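Local coordinates for protein glucosamine-6-phosphate deaminase (Thermotoga maritima, PDB 1J5X) that belongs to the SIS-domain family, proteins with alpha/beta sandwich domains built on parallel sheets flanked by helices, at residues A[28-33]-A[150-155]; A[58-63]-A[114-119]. All blocks are in the same frame, centred on the assembly; numbering follows the deposited sequence.

Overall arrangement
From the N terminus, the chain first forms helices 15-25 and 27-35, which precede the first parallel sheet. Residues 28-33 of helix 27-35 are met by residues 150-155, just past edge strand 147-150; contact 1 thus closes a loop of 116 intervening residues. Within that span the chain lays down strand 54-59, and contact 2 closes a shorter loop of 50 residues when helix 114-125 packs against residues 58-63. Contact 2 is therefore enclosed by contact 1. Their centres lie 22 Å apart and their nearest atoms about 8 Å apart without touching: contact 1 ties helix 27-35 to the sheet's edge, contact 2 a helix to its interior.

Contact 1: residues A[28-33]-A[150-155]; sequences KKFFEN and VFPVRE
The ring of Phe30 presents an edge to Phe151: its CZ lies 4.1 Å from Phe151 CD2, and each of these atoms sits near the plane of the other ring. The pair joins helix 27-35 to the loop leaving the parallel sheet of the SIS domain. The edges meet, with no stacking between the two. Val153 and Pro152 approach the Phe30 ring obliquely. The Val153 methyl CG2 is nearest, 3.7 Å from Phe30 CE1, while Pro152 O stands 4.3 Å from Phe30 CD1. On the helix side Phe34 joins the group, its ring meeting Phe30 at a shallow interplanar angle of about 25° and also meeting Phe151.

The receiving segment leaves strand 147-150, an outer strand of that sheet, and bends in an inverse gamma turn centred on Pro152. Its closing bond, from Val153 N to Phe151 O, is weak. The bend is consistent with three successive residues meeting one ring: Phe151 and Val153 are buried beside it, whereas the exposed Pro152 brings its CG to 4.3 Å from Phe30 CE1. Phe30 CG is anti to its backbone N (chi1 164°), which carries the ring from the helix toward the turn. Met166 and Ser170 of helix 162-179 also touch Phe30, and Phe151 shares the contact with Ser170, so helix 27-35 and the strand's exit are covered by a common neighbour.

The contact itself is apolar. Within helix 27-35, Lys28 NZ makes a salt bridge to Glu32 OE2 at 2.8 Å, on the syn side but tilted 29° from the carboxylate plane. Lys29 O is gripped twice, by Asn33 N and by Asn33 ND2 at 2.9 Å, the two donors arriving from opposite faces of the carbonyl plane.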
# COMPACT_ATOMS: atom_id res chain seq x y z
N LYS A 28 -3.43 15.98 6.67
CA LYS A 28 -4.10 16.41 7.90
C LYS A 28 -5.51 16.87 7.64
O LYS A 28 -6.47 16.56 8.37
CB LYS A 28 -3.29 17.49 8.61
CG LYS A 28 -3.88 17.90 9.98
CD LYS A 28 -2.85 18.69 10.79
CE LYS A 28 -3.33 19.08 12.20
NZ LYS A 28 -4.16 20.33 12.21
N LYS A 29 -5.67 17.63 6.56
CA LYS A 29 -7.01 18.09 6.22
C LYS A 29 -7.95 16.93 5.92
O LYS A 29 -9.10 16.91 6.36
CB LYS A 29 -6.92 19.00 4.98
CG LYS A 29 -8.24 19.51 4.45
CD LYS A 29 -7.91 20.49 3.30
CE LYS A 29 -9.14 21.18 2.72
NZ LYS A 29 -8.74 21.88 1.46
N PHE A 30 -7.46 15.97 5.15
CA PHE A 30 -8.25 14.82 4.79
C PHE A 30 -8.57 14.06 6.09
O PHE A 30 -9.69 13.63 6.32
CB PHE A 30 -7.45 13.91 3.84
CG PHE A 30 -8.01 12.53 3.71
CD1 PHE A 30 -9.14 12.29 2.95
CD2 PHE A 30 -7.41 11.45 4.41
CE1 PHE A 30 -9.70 10.99 2.84
CE2 PHE A 30 -7.95 10.14 4.33
CZ PHE A 30 -9.09 9.90 3.54
N PHE A 31 -7.54 13.88 6.92
CA PHE A 31 -7.74 13.14 8.17
C PHE A 31 -8.83 13.78 9.02
O PHE A 31 -9.78 13.10 9.51
CB PHE A 31 -6.41 13.13 8.95
CG PHE A 31 -6.50 12.43 10.29
CD1 PHE A 31 -6.77 11.06 10.36
CD2 PHE A 31 -6.33 13.17 11.48
CE1 PHE A 31 -6.87 10.41 11.61
CE2 PHE A 31 -6.43 12.54 12.74
CZ PHE A 31 -6.70 11.16 12.81
N GLU A 32 -8.74 15.11 9.17
CA GLU A 32 -9.67 15.82 10.05
C GLU A 32 -11.04 15.99 9.48
O GLU A 32 -12.02 15.96 10.20
CB GLU A 32 -9.09 17.18 10.43
CG GLU A 32 -7.74 17.07 11.15
CD GLU A 32 -7.14 18.43 11.54
OE1 GLU A 32 -7.55 19.45 10.93
OE2 GLU A 32 -6.26 18.48 12.42
N ASN A 33 -11.13 16.16 8.17
CA ASN A 33 -12.46 16.33 7.63
C ASN A 33 -13.22 15.07 7.29
O ASN A 33 -14.45 15.06 7.35
CB ASN A 33 -12.36 17.27 6.43
CG ASN A 33 -12.07 18.67 6.87
OD1 ASN A 33 -13.13 19.42 7.14
ND2 ASN A 33 -10.91 19.07 7.01
N VAL A 150 -17.46 6.22 -0.95
CA VAL A 150 -16.70 7.02 -1.85
C VAL A 150 -15.76 7.95 -1.06
O VAL A 150 -16.20 8.70 -0.19
CB VAL A 150 -17.64 7.87 -2.73
CG1 VAL A 150 -16.80 8.60 -3.77
CG2 VAL A 150 -18.69 6.95 -3.41
N PHE A 151 -14.47 7.91 -1.38
CA PHE A 151 -13.48 8.73 -0.69
C PHE A 151 -13.32 10.06 -1.36
O PHE A 151 -13.16 10.12 -2.58
CB PHE A 151 -12.13 8.05 -0.66
CG PHE A 151 -12.08 6.94 0.34
CD1 PHE A 151 -12.83 5.79 0.13
CD2 PHE A 151 -11.38 7.11 1.51
CE1 PHE A 151 -12.92 4.80 1.08
CE2 PHE A 151 -11.44 6.10 2.51
CZ PHE A 151 -12.23 4.94 2.27
N PRO A 152 -13.32 11.13 -0.57
CA PRO A 152 -13.18 12.48 -1.12
C PRO A 152 -11.72 12.76 -1.36
O PRO A 152 -11.08 13.57 -0.68
CB PRO A 152 -13.83 13.35 -0.03
CG PRO A 152 -13.39 12.64 1.29
CD PRO A 152 -13.63 11.15 0.88
N VAL A 153 -11.16 12.06 -2.33
CA VAL A 153 -9.74 12.19 -2.63
C VAL A 153 -9.61 12.44 -4.14
O VAL A 153 -10.19 11.67 -4.94
CB VAL A 153 -9.01 10.87 -2.33
CG1 VAL A 153 -7.59 10.92 -2.78
CG2 VAL A 153 -9.09 10.55 -0.82
N ARG A 154 -8.88 13.47 -4.52
CA ARG A 154 -8.68 13.70 -5.97
C ARG A 154 -7.35 13.16 -6.37
O ARG A 154 -6.34 13.67 -5.94
CB ARG A 154 -8.72 15.19 -6.32
CG ARG A 154 -10.10 15.67 -6.66
CD ARG A 154 -10.13 16.99 -7.52
NE ARG A 154 -11.51 17.34 -7.87
CZ ARG A 154 -12.40 17.95 -7.07
NH1 ARG A 154 -12.07 18.32 -5.82
NH2 ARG A 154 -13.65 18.17 -7.51
N GLU A 155 -7.33 12.10 -7.15
CA GLU A 155 -6.08 11.58 -7.60
C GLU A 155 -6.29 11.26 -9.09
O GLU A 155 -7.14 10.43 -9.46
CB GLU A 155 -5.69 10.34 -6.82
CG GLU A 155 -4.30 9.89 -7.11
CD GLU A 155 -3.97 8.57 -6.40
OE1 GLU A 155 -4.55 7.51 -6.75
OE2 GLU A 155 -3.12 8.60 -5.48

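Contact 2: residues A[58-63]-A[114-119]; sequences VGCGSS and TEVLLA
Glu115 lies alongside the sulfur of Cys60, meeting it with CB and again with OE1, as the distances along its side chain show. Glu115 CB lies 3.9 Å from Cys60 SG; Glu115 CG is farther from that sulfur, at 4.7 Å; the carboxylate then comes nearer, with Glu115 CD at 4.1 Å and Glu115 OE1 at 3.8 Å from Cys60 SG. Glu115 OE2 is 4.5 Å from Cys60 SG. A chi1 of -73° sets Glu115 CG anti to the carbonyl carbon, and the chain runs on extended to CD. These are van der Waals distances, and the OE1 approach does not amount to a hydrogen bond. The C-terminal residue Leu342 also touches Glu115.

Cys60 SG has a second neighbour in the methyl CG2 of Val116, at 4.1 Å, and is thus touched by two consecutive residues in the first turn of helix 114-125. One turn further on, the contact becomes purely aliphatic: chi1 177° sets Val58 CG1 opposite its backbone N, where it meets Ala119 CB at 4.1 Å. Val58 and Cys60 both direct their side chains toward the helix, while between them Gly59 has none.

After Cys60 the chain turns at Gly61, the N-cap of helix 62-78, with Ser63 N bonded to Cys60 O. The alternation of strands and helices is that of the parallel alpha/beta fold of the SIS domain. Strand 54-59 is an interior strand, its Val58 bonded through the backbone to Phe105 and Phe107 and its Gly59 to Ile85 and Ala87. Helix 114-125 follows strand 102-107 and lies over this part of the sheet, with Leu106 touching Val116 and Ala119, Val90 of helix 87-91 touching Ala119, and Leu141 of helix 140-144 touching Val116.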
# COMPACT_ATOMS: atom_id res chain seq x y z
N VAL A 58 -10.97 -7.34 -1.64
CA VAL A 58 -10.77 -7.82 -3.03
C VAL A 58 -10.39 -6.65 -3.94
O VAL A 58 -11.07 -5.63 -3.90
CB VAL A 58 -12.16 -8.40 -3.52
CG1 VAL A 58 -12.09 -8.86 -4.97
CG2 VAL A 58 -12.58 -9.60 -2.57
N GLY A 59 -9.35 -6.80 -4.75
CA GLY A 59 -8.98 -5.67 -5.61
C GLY A 59 -7.91 -6.07 -6.59
O GLY A 59 -7.50 -7.22 -6.56
N CYS A 60 -7.46 -5.13 -7.45
CA CYS A 60 -6.43 -5.38 -8.47
C CYS A 60 -5.26 -4.41 -8.39
O CYS A 60 -5.48 -3.21 -8.10
CB CYS A 60 -7.01 -5.23 -9.89
SG CYS A 60 -8.44 -6.29 -10.24
N GLY A 61 -4.07 -4.94 -8.63
CA GLY A 61 -2.86 -4.08 -8.67
C GLY A 61 -2.64 -3.39 -7.33
O GLY A 61 -2.65 -4.06 -6.26
N SER A 62 -2.40 -2.07 -7.37
CA SER A 62 -2.23 -1.33 -6.09
C SER A 62 -3.39 -1.55 -5.16
O SER A 62 -3.21 -1.53 -3.92
CB SER A 62 -2.11 0.20 -6.29
OG SER A 62 -1.08 0.43 -7.19
N SER A 63 -4.61 -1.74 -5.72
CA SER A 63 -5.77 -1.93 -4.84
C SER A 63 -5.77 -3.35 -4.21
O SER A 63 -6.39 -3.60 -3.18
CB SER A 63 -7.07 -1.68 -5.60
OG SER A 63 -7.40 -0.28 -5.61
N THR A 114 -13.19 -3.69 -14.57
CA THR A 114 -14.05 -4.81 -14.94
C THR A 114 -14.02 -6.00 -13.98
O THR A 114 -15.07 -6.50 -13.59
CB THR A 114 -13.74 -5.32 -16.33
OG1 THR A 114 -13.71 -4.22 -17.28
CG2 THR A 114 -14.84 -6.28 -16.73
N GLU A 115 -12.81 -6.42 -13.62
CA GLU A 115 -12.67 -7.56 -12.71
C GLU A 115 -13.33 -7.32 -11.36
O GLU A 115 -13.88 -8.23 -10.76
CB GLU A 115 -11.18 -7.85 -12.56
CG GLU A 115 -10.59 -8.46 -13.80
CD GLU A 115 -9.08 -8.32 -13.79
OE1 GLU A 115 -8.46 -9.02 -12.94
OE2 GLU A 115 -8.51 -7.50 -14.55
N VAL A 116 -13.31 -6.07 -10.88
CA VAL A 116 -13.88 -5.76 -9.56
C VAL A 116 -15.38 -5.77 -9.65
O VAL A 116 -16.06 -6.19 -8.73
CB VAL A 116 -13.34 -4.38 -9.05
CG1 VAL A 116 -13.96 -4.01 -7.66
CG2 VAL A 116 -11.85 -4.47 -8.91
N LEU A 117 -15.92 -5.28 -10.80
CA LEU A 117 -17.35 -5.30 -10.98
C LEU A 117 -17.85 -6.75 -11.16
O LEU A 117 -18.94 -7.15 -10.69
CB LEU A 117 -17.74 -4.43 -12.21
CG LEU A 117 -17.53 -2.95 -11.82
CD1 LEU A 117 -17.69 -2.11 -13.16
CD2 LEU A 117 -18.56 -2.55 -10.77
N LEU A 118 -17.06 -7.56 -11.85
CA LEU A 118 -17.48 -8.96 -11.99
C LEU A 118 -17.45 -9.62 -10.62
O LEU A 118 -18.36 -10.40 -10.28
CB LEU A 118 -16.56 -9.72 -12.92
CG LEU A 118 -16.70 -9.28 -14.40
CD1 LEU A 118 -15.55 -9.84 -15.24
CD2 LEU A 118 -18.05 -9.76 -14.92
N ALA A 119 -16.39 -9.33 -9.87
CA ALA A 119 -16.29 -9.91 -8.52
C ALA A 119 -17.47 -9.49 -7.65
O ALA A 119 -18.02 -10.28 -6.89
CB ALA A 119 -14.91 -9.47 -7.86